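Local coordinates for short chain dehydrogenase/reductase (Acinetobacter baumannii, PDB 4IUY), which is probably an NAD(P)(H)-dependent oxidoreductase of the short-chain dehydrogenase/reductase family, with a Rossmann fold, whose substrate is not established, at residues D[42-47]-D[52-57]; D[122-127]-D[175-180]. All coordinates share one frame; numbering follows the deposited sequence.

Interaction 1 of 2, residues D[42-47]-D[52-57]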
loop_
_atom_site.group_PDB
_atom_site.type_symbol
_atom_site.label_atom_id
_atom_site.label_comp_id
_atom_site.label_asym_id
_atom_site.label_seq_id
_atom_site.Cartn_x
_atom_site.Cartn_y
_atom_site.Cartn_z
ATOM N N HIS D 42 -22.423 19.648 7.727
ATOM C CA HIS D 42 -23.086 18.481 7.224
ATOM C C HIS D 42 -22.994 17.343 8.243
ATOM O O HIS D 42 -23.989 16.688 8.543
ATOM C CB HIS D 42 -22.463 18.058 5.865
ATOM C CG HIS D 42 -23.005 16.772 5.355
ATOM N ND1 HIS D 42 -24.162 16.699 4.610
ATOM C CD2 HIS D 42 -22.589 15.497 5.537
ATOM C CE1 HIS D 42 -24.414 15.432 4.323
ATOM N NE2 HIS D 42 -23.480 14.683 4.880
ATOM N N ILE D 43 -21.788 17.130 8.769
ATOM C CA ILE D 43 -21.534 16.060 9.716
ATOM C C ILE D 43 -22.360 16.279 10.968
ATOM O O ILE D 43 -23.026 15.346 11.426
ATOM C CB ILE D 43 -20.044 15.937 10.061
ATOM C CG1 ILE D 43 -19.279 15.436 8.830
ATOM C CG2 ILE D 43 -19.814 14.996 11.256
ATOM C CD1 ILE D 43 -17.776 15.360 9.041
ATOM N N ALA D 44 -22.352 17.512 11.480
ATOM C CA ALA D 44 -23.141 17.844 12.651
ATOM C C ALA D 44 -24.604 17.530 12.436
ATOM O O ALA D 44 -25.249 16.908 13.276
ATOM C CB ALA D 44 -22.991 19.328 13.012
ATOM N N GLU D 45 -25.102 17.927 11.277
ATOM C CA GLU D 45 -26.508 17.762 10.989
ATOM C C GLU D 45 -26.865 16.297 10.805
ATOM O O GLU D 45 -27.930 15.859 11.232
ATOM C CB GLU D 45 -26.871 18.593 9.779
ATOM C CG GLU D 45 -28.325 18.777 9.591
ATOM C CD GLU D 45 -28.645 20.124 9.038
ATOM O OE1 GLU D 45 -27.724 20.960 8.919
ATOM O OE2 GLU D 45 -29.810 20.316 8.651
ATOM N N LEU D 46 -25.957 15.543 10.194
ATOM C CA LEU D 46 -26.134 14.110 10.018
ATOM C C LEU D 46 -26.313 13.381 11.366
ATOM O O LEU D 46 -27.270 12.628 11.539
ATOM C CB LEU D 46 -24.943 13.510 9.252
ATOM C CG LEU D 46 -24.901 11.974 9.280
ATOM C CD1 LEU D 46 -26.078 11.407 8.501
ATOM C CD2 LEU D 46 -23.602 11.428 8.742
ATOM N N PHE D 47 -25.404 13.588 12.319
ATOM C CA PHE D 47 -25.527 12.890 13.605
ATOM C C PHE D 47 -26.748 13.382 14.420
ATOM O O PHE D 47 -27.425 12.586 15.065
ATOM C CB PHE D 47 -24.212 12.945 14.404
ATOM C CG PHE D 47 -23.171 11.948 13.915
ATOM C CD1 PHE D 47 -23.139 10.657 14.419
ATOM C CD2 PHE D 47 -22.279 12.283 12.905
ATOM C CE1 PHE D 47 -22.216 9.731 13.959
ATOM C CE2 PHE D 47 -21.349 11.360 12.434
ATOM C CZ PHE D 47 -21.320 10.076 12.957
ATOM N N ALA D 52 -28.352 11.897 17.722
ATOM C CA ALA D 52 -27.159 12.029 18.559
ATOM C C ALA D 52 -26.974 13.474 19.021
ATOM O O ALA D 52 -27.324 14.422 18.306
ATOM C CB ALA D 52 -25.900 11.552 17.794
ATOM N N ASN D 53 -26.396 13.629 20.207
ATOM C CA ASN D 53 -26.052 14.944 20.720
ATOM C C ASN D 53 -24.753 15.483 20.115
ATOM O O ASN D 53 -23.852 14.734 19.793
ATOM C CB ASN D 53 -25.973 14.908 22.251
ATOM C CG ASN D 53 -27.265 14.425 22.878
ATOM O OD1 ASN D 53 -28.311 15.065 22.745
ATOM N ND2 ASN D 53 -27.206 13.288 23.554
ATOM N N ILE D 54 -24.649 16.798 20.007
ATOM C CA ILE D 54 -23.620 17.416 19.183
ATOM C C ILE D 54 -22.704 18.351 19.978
ATOM O O ILE D 54 -23.176 19.241 20.678
ATOM C CB ILE D 54 -24.296 18.233 18.029
ATOM C CG1 ILE D 54 -25.112 17.303 17.138
ATOM C CG2 ILE D 54 -23.276 18.954 17.195
ATOM C CD1 ILE D 54 -24.267 16.178 16.551
ATOM N N VAL D 55 -21.398 18.126 19.893
ATOM C CA VAL D 55 -20.425 19.112 20.375
ATOM C C VAL D 55 -19.597 19.640 19.201
ATOM O O VAL D 55 -18.850 18.896 18.555
ATOM C CB VAL D 55 -19.472 18.543 21.438
ATOM C CG1 VAL D 55 -18.538 19.665 21.935
ATOM C CG2 VAL D 55 -20.256 17.955 22.595
ATOM N N ILE D 56 -19.748 20.913 18.890
ATOM C CA ILE D 56 -19.056 21.457 17.732
ATOM C C ILE D 56 -18.082 22.539 18.140
ATOM O O ILE D 56 -18.354 23.343 19.047
ATOM C CB ILE D 56 -20.042 22.014 16.701
ATOM C CG1 ILE D 56 -21.158 22.799 17.381
ATOM C CG2 ILE D 56 -20.654 20.875 15.891
ATOM C CD1 ILE D 56 -22.094 23.443 16.416
ATOM N N CYS D 57 -16.910 22.534 17.517
ATOM C CA CYS D 57 -16.015 23.660 17.728
ATOM C C CYS D 57 -15.317 24.158 16.481
ATOM O O CYS D 57 -15.224 23.448 15.479
ATOM C CB CYS D 57 -15.044 23.411 18.891
ATOM S SG CYS D 57 -14.376 21.801 19.078
#

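Interaction 2 of 2, residues D[122-127]-D[175-180]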
loop_
_atom_site.group_PDB
_atom_site.type_symbol
_atom_site.label_atom_id
_atom_site.label_comp_id
_atom_site.label_asym_id
_atom_site.label_seq_id
_atom_site.Cartn_x
_atom_site.Cartn_y
_atom_site.Cartn_z
ATOM N N LEU D 122 8.665 24.642 -4.321
ATOM C CA LEU D 122 9.714 25.504 -3.790
ATOM C C LEU D 122 9.226 26.844 -3.194
ATOM O O LEU D 122 10.038 27.597 -2.650
ATOM C CB LEU D 122 10.777 25.772 -4.866
ATOM C CG LEU D 122 11.599 24.573 -5.360
ATOM C CD1 LEU D 122 12.482 24.998 -6.525
ATOM C CD2 LEU D 122 12.440 23.927 -4.253
ATOM N N ASP D 123 7.937 27.164 -3.336
ATOM C CA ASP D 123 7.411 28.436 -2.845
ATOM C C ASP D 123 6.838 28.333 -1.434
ATOM O O ASP D 123 6.627 29.340 -0.767
ATOM C CB ASP D 123 6.323 28.996 -3.764
ATOM C CG ASP D 123 6.834 29.341 -5.139
ATOM O OD1 ASP D 123 8.070 29.425 -5.317
ATOM O OD2 ASP D 123 5.990 29.592 -6.031
ATOM N N TYR D 124 6.556 27.118 -0.987
ATOM C CA TYR D 124 6.052 26.915 0.368
ATOM C C TYR D 124 7.111 27.308 1.415
ATOM O O TYR D 124 8.263 26.873 1.330
ATOM C CB TYR D 124 5.657 25.452 0.567
ATOM C CG TYR D 124 4.264 25.095 0.151
ATOM C CD1 TYR D 124 3.166 25.552 0.888
ATOM C CD2 TYR D 124 4.034 24.278 -0.961
ATOM C CE1 TYR D 124 1.878 25.221 0.529
ATOM C CE2 TYR D 124 2.745 23.937 -1.333
ATOM C CZ TYR D 124 1.666 24.414 -0.579
ATOM O OH TYR D 124 0.373 24.104 -0.920
ATOM N N ASN D 125 6.724 28.107 2.408
ATOM C CA ASN D 125 7.660 28.470 3.477
ATOM C C ASN D 125 7.372 27.809 4.834
ATOM O O ASN D 125 6.383 27.066 4.992
ATOM C CB ASN D 125 7.777 29.988 3.636
ATOM C CG ASN D 125 6.452 30.654 3.978
ATOM O OD1 ASN D 125 5.717 30.210 4.862
ATOM N ND2 ASN D 125 6.139 31.731 3.264
ATOM N N ASP D 126 8.245 28.103 5.801
ATOM C CA ASP D 126 8.167 27.530 7.140
ATOM C C ASP D 126 6.818 27.857 7.793
ATOM O O ASP D 126 6.250 27.031 8.516
ATOM C CB ASP D 126 9.314 28.035 8.041
ATOM C CG ASP D 126 10.695 27.479 7.653
ATOM O OD1 ASP D 126 10.788 26.416 7.013
ATOM O OD2 ASP D 126 11.710 28.100 8.038
ATOM N N GLU D 127 6.300 29.053 7.523
ATOM C CA GLU D 127 5.023 29.476 8.097
ATOM C C GLU D 127 3.873 28.675 7.483
ATOM O O GLU D 127 2.979 28.201 8.206
ATOM C CB GLU D 127 4.809 30.986 7.936
ATOM C CG GLU D 127 5.833 31.855 8.696
ATOM C CD GLU D 127 7.246 31.816 8.070
ATOM O OE1 GLU D 127 7.376 32.051 6.843
ATOM O OE2 GLU D 127 8.225 31.515 8.798
ATOM N N VAL D 175 0.499 20.941 -3.518
ATOM C CA VAL D 175 -0.100 20.625 -2.213
ATOM C C VAL D 175 0.805 19.741 -1.352
ATOM O O VAL D 175 0.329 18.917 -0.564
ATOM C CB VAL D 175 -1.478 19.956 -2.399
ATOM C CG1 VAL D 175 -2.485 20.964 -2.942
ATOM C CG2 VAL D 175 -1.366 18.740 -3.361
ATOM N N SER D 176 2.113 19.917 -1.499
ATOM C CA SER D 176 3.070 19.055 -0.796
ATOM C C SER D 176 2.914 18.968 0.747
ATOM O O SER D 176 2.920 17.864 1.301
ATOM C CB SER D 176 4.516 19.357 -1.236
ATOM O OG SER D 176 4.709 20.739 -1.470
ATOM N N PRO D 177 2.768 20.112 1.444
ATOM C CA PRO D 177 2.625 19.956 2.904
ATOM C C PRO D 177 1.336 19.227 3.292
ATOM O O PRO D 177 1.353 18.412 4.218
ATOM C CB PRO D 177 2.599 21.411 3.424
ATOM C CG PRO D 177 3.248 22.228 2.319
ATOM C CD PRO D 177 2.814 21.536 1.051
ATOM N N TYR D 178 0.259 19.473 2.550
ATOM C CA TYR D 178 -1.016 18.793 2.780
ATOM C C TYR D 178 -0.867 17.267 2.594
ATOM O O TYR D 178 -1.321 16.496 3.438
ATOM C CB TYR D 178 -2.063 19.368 1.835
ATOM C CG TYR D 178 -3.463 18.842 1.988
ATOM C CD1 TYR D 178 -4.372 19.477 2.838
ATOM C CD2 TYR D 178 -3.907 17.741 1.241
ATOM C CE1 TYR D 178 -5.655 19.032 2.959
ATOM C CE2 TYR D 178 -5.200 17.289 1.360
ATOM C CZ TYR D 178 -6.075 17.953 2.218
ATOM O OH TYR D 178 -7.375 17.531 2.351
ATOM N N CYS D 179 -0.253 16.846 1.487
ATOM C CA CYS D 179 0.013 15.418 1.234
ATOM C C CYS D 179 0.851 14.789 2.338
ATOM O O CYS D 179 0.549 13.687 2.791
ATOM C CB CYS D 179 0.724 15.204 -0.114
ATOM S SG CYS D 179 -0.385 15.493 -1.528
ATOM N N ALA D 180 1.913 15.476 2.757
ATOM C CA ALA D 180 2.757 14.924 3.818
ATOM C C ALA D 180 1.945 14.736 5.119
ATOM O O ALA D 180 2.041 13.696 5.783
ATOM C CB ALA D 180 3.986 15.800 4.047
HETATM O O HOH W 1 -0.740 22.156 0.878
#

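Interaction 1 of 2, residues D[42-47]-D[52-57]
Ile54 sets its CG1 beside the backbone N and anti to the carbonyl carbon (chi1 -62°), and a further bend about the CB-CG1 bond turns CD1 toward Ala44 and Phe47 of the helix. Ile54 CD1 lies 3.5 Å from Ala44 O and also touches Phe47 CB, bridging two positions almost one helical turn apart. Ile56, two residues on along the strand, uses its other branch: with CG2 anti to the carbonyl carbon and CG1 in the tight position between backbone N and C, CG2 of Ile56 reaches CB of Ala44 at 4.0 Å. CB of Ala44 thus packs against CG2 of both isoleucines; the axes of the short segments come within 8.4 Å, consistent with the small side chain at this point. At the other end, CB of Phe47 meets CB of Ala52 at 4.0 Å. The aromatic ring itself leads away from the strand residues, with Ala52 CB at its edge; its further packing is against Ile30, Val25, and Leu248 and Ala251 of helix 244-251. One polar link closes this end: Ala52 N donates to Phe47 O over 2.9 Å, moderately straight (157° at the hydrogen). It ties the chain entering the strand to the helix it has just left. Leu67 and Ile71 of helix 65-75 also pack on Ala44. All five touching residues are buried. Helix 42-47 and strand 53-57 run nearly antiparallel (162°), as expected of the second half of a right-handed beta-alpha-beta crossover; here strand 29-32, helix 38-49 and strand 53-58 form the first such unit of the Rossmann fold, the nucleotide-binding fold of short-chain dehydrogenases.

Interaction 2 of 2, residues D[122-127]-D[175-180]
Tyr124 and Pro177 meet in a CH-pi contact: CD of Pro177 stands over the centre of the Tyr124 ring, 3.5 Å from the centroid and 15° off the normal. CG of Pro177 lies over the same face, toward Tyr124 CD1 (3.6 Å), so that two ring methylenes occupy one aromatic face. A chi1 of -87°, with CG anti to the carbonyl carbon, sends the phenol from its loop to the start of the facing helix.

Beyond the face, the phenol oxygen reaches past the proline into van der Waals contact with Val175, whose CA lies 3.7 Å from Tyr124 OH.

Polar contacts hold the end of the phenol. Tyr124 OH is hydrogen-bonded to Gly174 O, and a water donates to the same Tyr124 OH over 2.9 Å. This water accepts a weak bond from Tyr178 N, 3.3 Å away in the first helical turn. Tyr178 opens the Tyr-x-x-x-Lys sequence characteristic of this family.

Val191 and His187 of the second subunit pack on Ser176 and Cys179, while Asp126 forms a salt bridge to Arg89 of the second subunit, placing the paired helix starts at a subunit interface. Within the chain, Ile132 of helix 126-153 packs on both Tyr124 and Pro177. Tyr124, just ahead of that helix, thus packs on the first turn of helix 176-196; strand 159-163 of the parallel sheet separates the two helices in the chain.

How the interactions relate
Along the chain the two contacts come in series, interaction 1 closing before interaction 2 opens. Their centres lie 31 Å apart on opposite sides of the chain's centre, and their nearest atoms are about 13 Å apart, so they do not touch. Interaction 1 packs helix 38-49 on strand 53-58, near one edge of the seven-stranded parallel sheet. Interaction 2 joins the starts of helices 126-153 and 176-196, which flank strand 159-163 in sequence, and lies where a second subunit packs. One contact therefore belongs to the internal build of the first Rossmann half, the other to the helix pair of the second half and to subunit assembly.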